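Local atomic coordinates of chitin binding domain (Burkholderia pseudomallei, PDB entry 3UAM), a protein that probably binds chitin or a related polysaccharide and, as a member of the AA10 lytic polysaccharide monooxygenase family, may cleave it oxidatively. Residues Glu47-Gly60 with Asn72-Arg86. Numbering follows the deposited sequence. Where two conformers were deposited one is given.
Sequences ELEGGKFFPATQSG and NGMPPRDGEIASGGR
The amide of N72 joins two backbone carbonyls of 47-60: ND2 donates to K52 O at 2.9 Å, nearly in the amide plane, and to Q58 O at 3.0 Å, tilted 25° from that plane. A chi1 of 71° sets CG between the backbone N and the carbonyl carbon and turns ND2 to the two carbonyls; CB lies 3.5 Å from F53 CD2, the ring and amide planes 27° apart. OD1 accepts from the backbone N of L61, so both ends of the amide are held and its rotation is fixed. Backbone pairing adds a nearly straight G60 N to N72 O bond (2.8 Å) and a weak one from G51 N to M74 O.

At the far end R86, bent at chi2, lays its guanidinium edge against E49 O; NE reaches it at 2.9 Å on a lone pair in the carbonyl plane, and NH2 adds a weak bond. The E49 and R86 side chains lie side by side, pointing the same way.

The 72-86 loop thus runs beside the short strand 49-51 and the loop that follows it; the strand pairs antiparallel with strand 205-215 of the beta-sandwich core typical of these monooxygenases.

Packing on carbonyl oxygens involves the P75 ring, CG 3.3 Å from A56 O, and M74 SD, which meets T57 O. The apolar pair is F54 and I81: CE2 touches CD1 at 3.7 Å, the two side chains crossing near a right angle and both packing on L195 of strand 190-200.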
loop_
_atom_site.group_PDB
_atom_site.type_symbol
_atom_site.label_atom_id
_atom_site.label_comp_id
_atom_site.label_asym_id
_atom_site.label_seq_id
_atom_site.Cartn_x
_atom_site.Cartn_y
_atom_site.Cartn_z
ATOM N N GLU A 47 10.185 -3.560 -2.053
ATOM C CA GLU A 47 10.328 -4.238 -0.770
ATOM C C GLU A 47 9.925 -3.316 0.400
ATOM O O GLU A 47 10.587 -3.294 1.443
ATOM C CB GLU A 47 11.763 -4.734 -0.594
ATOM C CG GLU A 47 12.130 -5.884 -1.505
ATOM C CD GLU A 47 13.621 -6.209 -1.526
ATOM O OE1 GLU A 47 14.354 -5.896 -0.568
ATOM O OE2 GLU A 47 14.082 -6.799 -2.527
ATOM N N LEU A 48 8.819 -2.592 0.223
ATOM C CA LEU A 48 8.270 -1.755 1.261
ATOM C C LEU A 48 7.327 -2.651 2.074
ATOM O O LEU A 48 6.106 -2.496 2.062
ATOM C CB LEU A 48 7.593 -0.525 0.667
ATOM C CG LEU A 48 8.495 0.366 -0.212
ATOM C CD1 LEU A 48 7.732 1.597 -0.688
ATOM C CD2 LEU A 48 9.810 0.758 0.493
ATOM N N GLU A 49 7.951 -3.604 2.769
ATOM C CA GLU A 49 7.280 -4.754 3.359
ATOM C C GLU A 49 7.315 -4.654 4.886
ATOM O O GLU A 49 8.373 -4.522 5.513
ATOM C CB GLU A 49 7.996 -6.018 2.883
ATOM C CG GLU A 49 7.281 -7.302 3.223
ATOM C CD GLU A 49 8.051 -8.555 2.858
ATOM O OE1 GLU A 49 9.100 -8.495 2.184
ATOM O OE2 GLU A 49 7.599 -9.639 3.266
ATOM N N GLY A 50 6.141 -4.615 5.488
ATOM C CA GLY A 50 6.045 -4.650 6.937
ATOM C C GLY A 50 4.801 -5.400 7.324
ATOM O O GLY A 50 4.104 -5.944 6.460
ATOM N N GLY A 51 4.499 -5.399 8.616
ATOM C CA GLY A 51 3.363 -6.151 9.133
ATOM C C GLY A 51 2.083 -5.728 8.470
ATOM O O GLY A 51 1.858 -4.535 8.258
ATOM N N LYS A 52 1.240 -6.709 8.140
ATOM C CA LYS A 52 -0.078 -6.442 7.550
ATOM C C LYS A 52 -1.132 -6.027 8.593
ATOM O O LYS A 52 -0.894 -6.050 9.790
ATOM C CB LYS A 52 -0.565 -7.682 6.738
ATOM C CG LYS A 52 -0.774 -8.938 7.570
ATOM C CD LYS A 52 -1.031 -10.153 6.687
ATOM C CE LYS A 52 -1.013 -11.442 7.474
ATOM N NZ LYS A 52 -1.347 -12.628 6.635
ATOM N N PHE A 53 -2.304 -5.646 8.099
ATOM C CA PHE A 53 -3.476 -5.259 8.907
ATOM C C PHE A 53 -3.411 -3.830 9.466
ATOM O O PHE A 53 -4.064 -3.511 10.470
ATOM C CB PHE A 53 -3.805 -6.264 10.027
ATOM C CG PHE A 53 -3.931 -7.691 9.591
ATOM C CD1 PHE A 53 -4.184 -8.047 8.289
ATOM C CD2 PHE A 53 -3.828 -8.699 10.531
ATOM C CE1 PHE A 53 -4.323 -9.382 7.928
ATOM C CE2 PHE A 53 -3.973 -10.026 10.185
ATOM C CZ PHE A 53 -4.207 -10.369 8.868
ATOM N N PHE A 54 -2.656 -2.953 8.796
ATOM C CA PHE A 54 -2.906 -1.520 8.922
ATOM C C PHE A 54 -4.426 -1.272 8.871
ATOM O O PHE A 54 -5.101 -1.837 8.013
ATOM C CB PHE A 54 -2.194 -0.781 7.786
ATOM C CG PHE A 54 -2.416 0.692 7.791
ATOM C CD1 PHE A 54 -3.486 1.245 7.118
ATOM C CD2 PHE A 54 -1.544 1.517 8.459
ATOM C CE1 PHE A 54 -3.681 2.613 7.136
ATOM C CE2 PHE A 54 -1.731 2.876 8.474
ATOM C CZ PHE A 54 -2.795 3.421 7.807
ATOM N N PRO A 55 -4.969 -0.414 9.757
ATOM C CA PRO A 55 -4.292 0.482 10.688
ATOM C C PRO A 55 -4.063 -0.079 12.088
ATOM O O PRO A 55 -3.859 0.694 13.023
ATOM C CB PRO A 55 -5.260 1.670 10.748
ATOM C CG PRO A 55 -6.604 1.034 10.671
ATOM C CD PRO A 55 -6.416 -0.112 9.691
ATOM N N ALA A 56 -4.046 -1.403 12.253
ATOM C CA ALA A 56 -3.771 -1.975 13.570
ATOM C C ALA A 56 -2.352 -1.550 13.993
ATOM O O ALA A 56 -1.523 -1.182 13.137
ATOM C CB ALA A 56 -3.922 -3.499 13.549
ATOM N N THR A 57 -2.101 -1.522 15.303
ATOM C CA THR A 57 -0.777 -1.163 15.829
ATOM C C THR A 57 -0.126 -2.304 16.629
ATOM O O THR A 57 0.752 -2.047 17.489
ATOM C CB THR A 57 -0.889 0.037 16.775
ATOM O OG1 THR A 57 -1.822 -0.294 17.807
ATOM C CG2 THR A 57 -1.380 1.294 16.027
ATOM N N GLN A 58 -0.581 -3.536 16.429
ATOM C CA GLN A 58 -0.144 -4.677 17.245
ATOM C C GLN A 58 0.069 -5.872 16.312
ATOM O O GLN A 58 -0.587 -5.964 15.272
ATOM C CB GLN A 58 -1.209 -5.040 18.293
ATOM C CG GLN A 58 -2.379 -5.825 17.681
ATOM C CD GLN A 58 -3.663 -5.804 18.509
ATOM O OE1 GLN A 58 -4.337 -4.759 18.605
ATOM N NE2 GLN A 58 -4.028 -6.957 19.080
ATOM N N SER A 59 0.947 -6.790 16.696
ATOM C CA SER A 59 1.147 -8.034 15.939
ATOM C C SER A 59 0.312 -9.175 16.512
ATOM O O SER A 59 -0.256 -9.063 17.598
ATOM C CB SER A 59 2.619 -8.445 15.981
ATOM O OG SER A 59 3.025 -8.589 17.328
ATOM N N GLY A 60 0.279 -10.282 15.781
ATOM C CA GLY A 60 -0.325 -11.519 16.260
ATOM C C GLY A 60 -1.827 -11.627 16.057
ATOM O O GLY A 60 -2.431 -12.619 16.466
ATOM N N ASN A 72 -0.449 -11.438 11.652
ATOM C CA ASN A 72 0.369 -10.297 11.225
ATOM C C ASN A 72 1.591 -10.096 12.091
ATOM O O ASN A 72 1.602 -10.438 13.271
ATOM C CB ASN A 72 -0.431 -8.993 11.118
ATOM C CG ASN A 72 -0.855 -8.422 12.453
ATOM O OD1 ASN A 72 -1.052 -9.146 13.432
ATOM N ND2 ASN A 72 -1.032 -7.095 12.486
ATOM N N GLY A 73 2.630 -9.560 11.477
ATOM C CA GLY A 73 3.730 -8.955 12.239
ATOM C C GLY A 73 3.338 -7.545 12.633
ATOM O O GLY A 73 2.208 -7.108 12.380
ATOM N N MET A 74 4.265 -6.811 13.232
ATOM C CA MET A 74 3.966 -5.436 13.674
ATOM C C MET A 74 3.765 -4.510 12.487
ATOM O O MET A 74 4.642 -4.394 11.640
ATOM C CB MET A 74 5.085 -4.896 14.555
ATOM C CG MET A 74 4.796 -3.516 15.171
ATOM S SD MET A 74 3.362 -3.463 16.284
ATOM C CE MET A 74 4.054 -4.150 17.783
ATOM N N PRO A 75 2.578 -3.897 12.369
ATOM C CA PRO A 75 2.422 -2.989 11.232
ATOM C C PRO A 75 3.320 -1.739 11.354
ATOM O O PRO A 75 3.835 -1.457 12.427
ATOM C CB PRO A 75 0.928 -2.615 11.277
ATOM C CG PRO A 75 0.281 -3.713 12.051
ATOM C CD PRO A 75 1.305 -4.068 13.097
ATOM N N PRO A 76 3.533 -1.017 10.254
ATOM C CA PRO A 76 4.401 0.157 10.324
ATOM C C PRO A 76 3.869 1.210 11.296
ATOM O O PRO A 76 2.677 1.494 11.296
ATOM C CB PRO A 76 4.373 0.702 8.903
ATOM C CG PRO A 76 3.970 -0.462 8.057
ATOM C CD PRO A 76 3.013 -1.236 8.901
ATOM N N ARG A 77 4.739 1.732 12.144
ATOM C CA ARG A 77 4.319 2.786 13.061
ATOM C C ARG A 77 3.998 4.085 12.320
ATOM O O ARG A 77 4.360 4.266 11.138
ATOM C CB ARG A 77 5.340 3.012 14.184
ATOM C CG ARG A 77 6.706 3.584 13.820
ATOM C CD ARG A 77 7.491 3.737 15.123
ATOM N NE ARG A 77 8.806 4.365 15.007
ATOM C CZ ARG A 77 9.011 5.679 15.022
ATOM N NH1 ARG A 77 7.986 6.511 15.097
ATOM N NH2 ARG A 77 10.235 6.165 14.927
ATOM N N ASP A 78 3.266 4.975 13.001
ATOM C CA ASP A 78 2.970 6.279 12.432
ATOM C C ASP A 78 4.304 6.956 12.081
ATOM O O ASP A 78 5.293 6.869 12.818
ATOM C CB ASP A 78 2.175 7.161 13.394
ATOM C CG ASP A 78 0.688 6.748 13.513
ATOM O OD1 ASP A 78 0.158 5.991 12.655
ATOM O OD2 ASP A 78 0.054 7.161 14.515
ATOM N N GLY A 79 4.347 7.586 10.926
ATOM C CA GLY A 79 5.582 8.204 10.459
ATOM C C GLY A 79 6.508 7.261 9.714
ATOM O O GLY A 79 7.503 7.714 9.160
ATOM N N GLU A 80 6.192 5.959 9.690
ATOM C CA GLU A 80 6.939 4.978 8.897
ATOM C C GLU A 80 6.019 4.189 7.953
ATOM O O GLU A 80 6.362 3.113 7.466
ATOM C CB GLU A 80 7.729 4.048 9.810
ATOM C CG GLU A 80 8.630 4.826 10.752
ATOM C CD GLU A 80 9.557 3.971 11.595
ATOM O OE1 GLU A 80 9.410 2.735 11.657
ATOM O OE2 GLU A 80 10.438 4.562 12.205
ATOM N N ILE A 81 4.845 4.745 7.682
ATOM C CA ILE A 81 3.878 4.093 6.817
ATOM C C ILE A 81 4.376 4.073 5.374
ATOM O O ILE A 81 4.265 3.043 4.686
ATOM C CB ILE A 81 2.497 4.775 6.889
ATOM C CG1 ILE A 81 1.883 4.566 8.281
ATOM C CG2 ILE A 81 1.549 4.208 5.842
ATOM C CD1 ILE A 81 0.794 5.548 8.647
ATOM N N ALA A 82 4.922 5.198 4.913
ATOM C CA ALA A 82 5.311 5.318 3.511
ATOM C C ALA A 82 6.466 4.381 3.135
ATOM O O ALA A 82 6.616 4.038 1.959
ATOM C CB ALA A 82 5.630 6.781 3.151
ATOM N N SER A 83 7.291 3.973 4.099
ATOM C CA SER A 83 8.392 3.042 3.811
ATOM C C SER A 83 8.058 1.591 4.168
ATOM O O SER A 83 8.912 0.694 4.073
ATOM C CB SER A 83 9.666 3.468 4.527
ATOM O OG SER A 83 9.571 3.261 5.922
ATOM N N GLY A 84 6.816 1.342 4.560
ATOM C CA GLY A 84 6.412 0.010 4.989
ATOM C C GLY A 84 7.106 -0.456 6.249
ATOM O O GLY A 84 7.335 -1.652 6.425
ATOM N N GLY A 85 7.449 0.489 7.121
ATOM C CA GLY A 85 8.248 0.216 8.304
ATOM C C GLY A 85 9.757 0.088 8.078
ATOM O O GLY A 85 10.498 -0.200 9.021
ATOM N N ARG A 86 10.210 0.275 6.836
ATOM C CA ARG A 86 11.619 0.088 6.467
ATOM C C ARG A 86 12.372 1.386 6.704
ATOM O O ARG A 86 12.072 2.395 6.075
ATOM C CB ARG A 86 11.730 -0.326 4.995
ATOM C CG ARG A 86 11.020 -1.629 4.675
ATOM C CD ARG A 86 11.858 -2.794 5.179
ATOM N NE ARG A 86 11.160 -4.073 5.104
ATOM C CZ ARG A 86 11.744 -5.255 5.294
ATOM N NH1 ARG A 86 13.057 -5.339 5.552
ATOM N NH2 ARG A 86 11.023 -6.363 5.227
#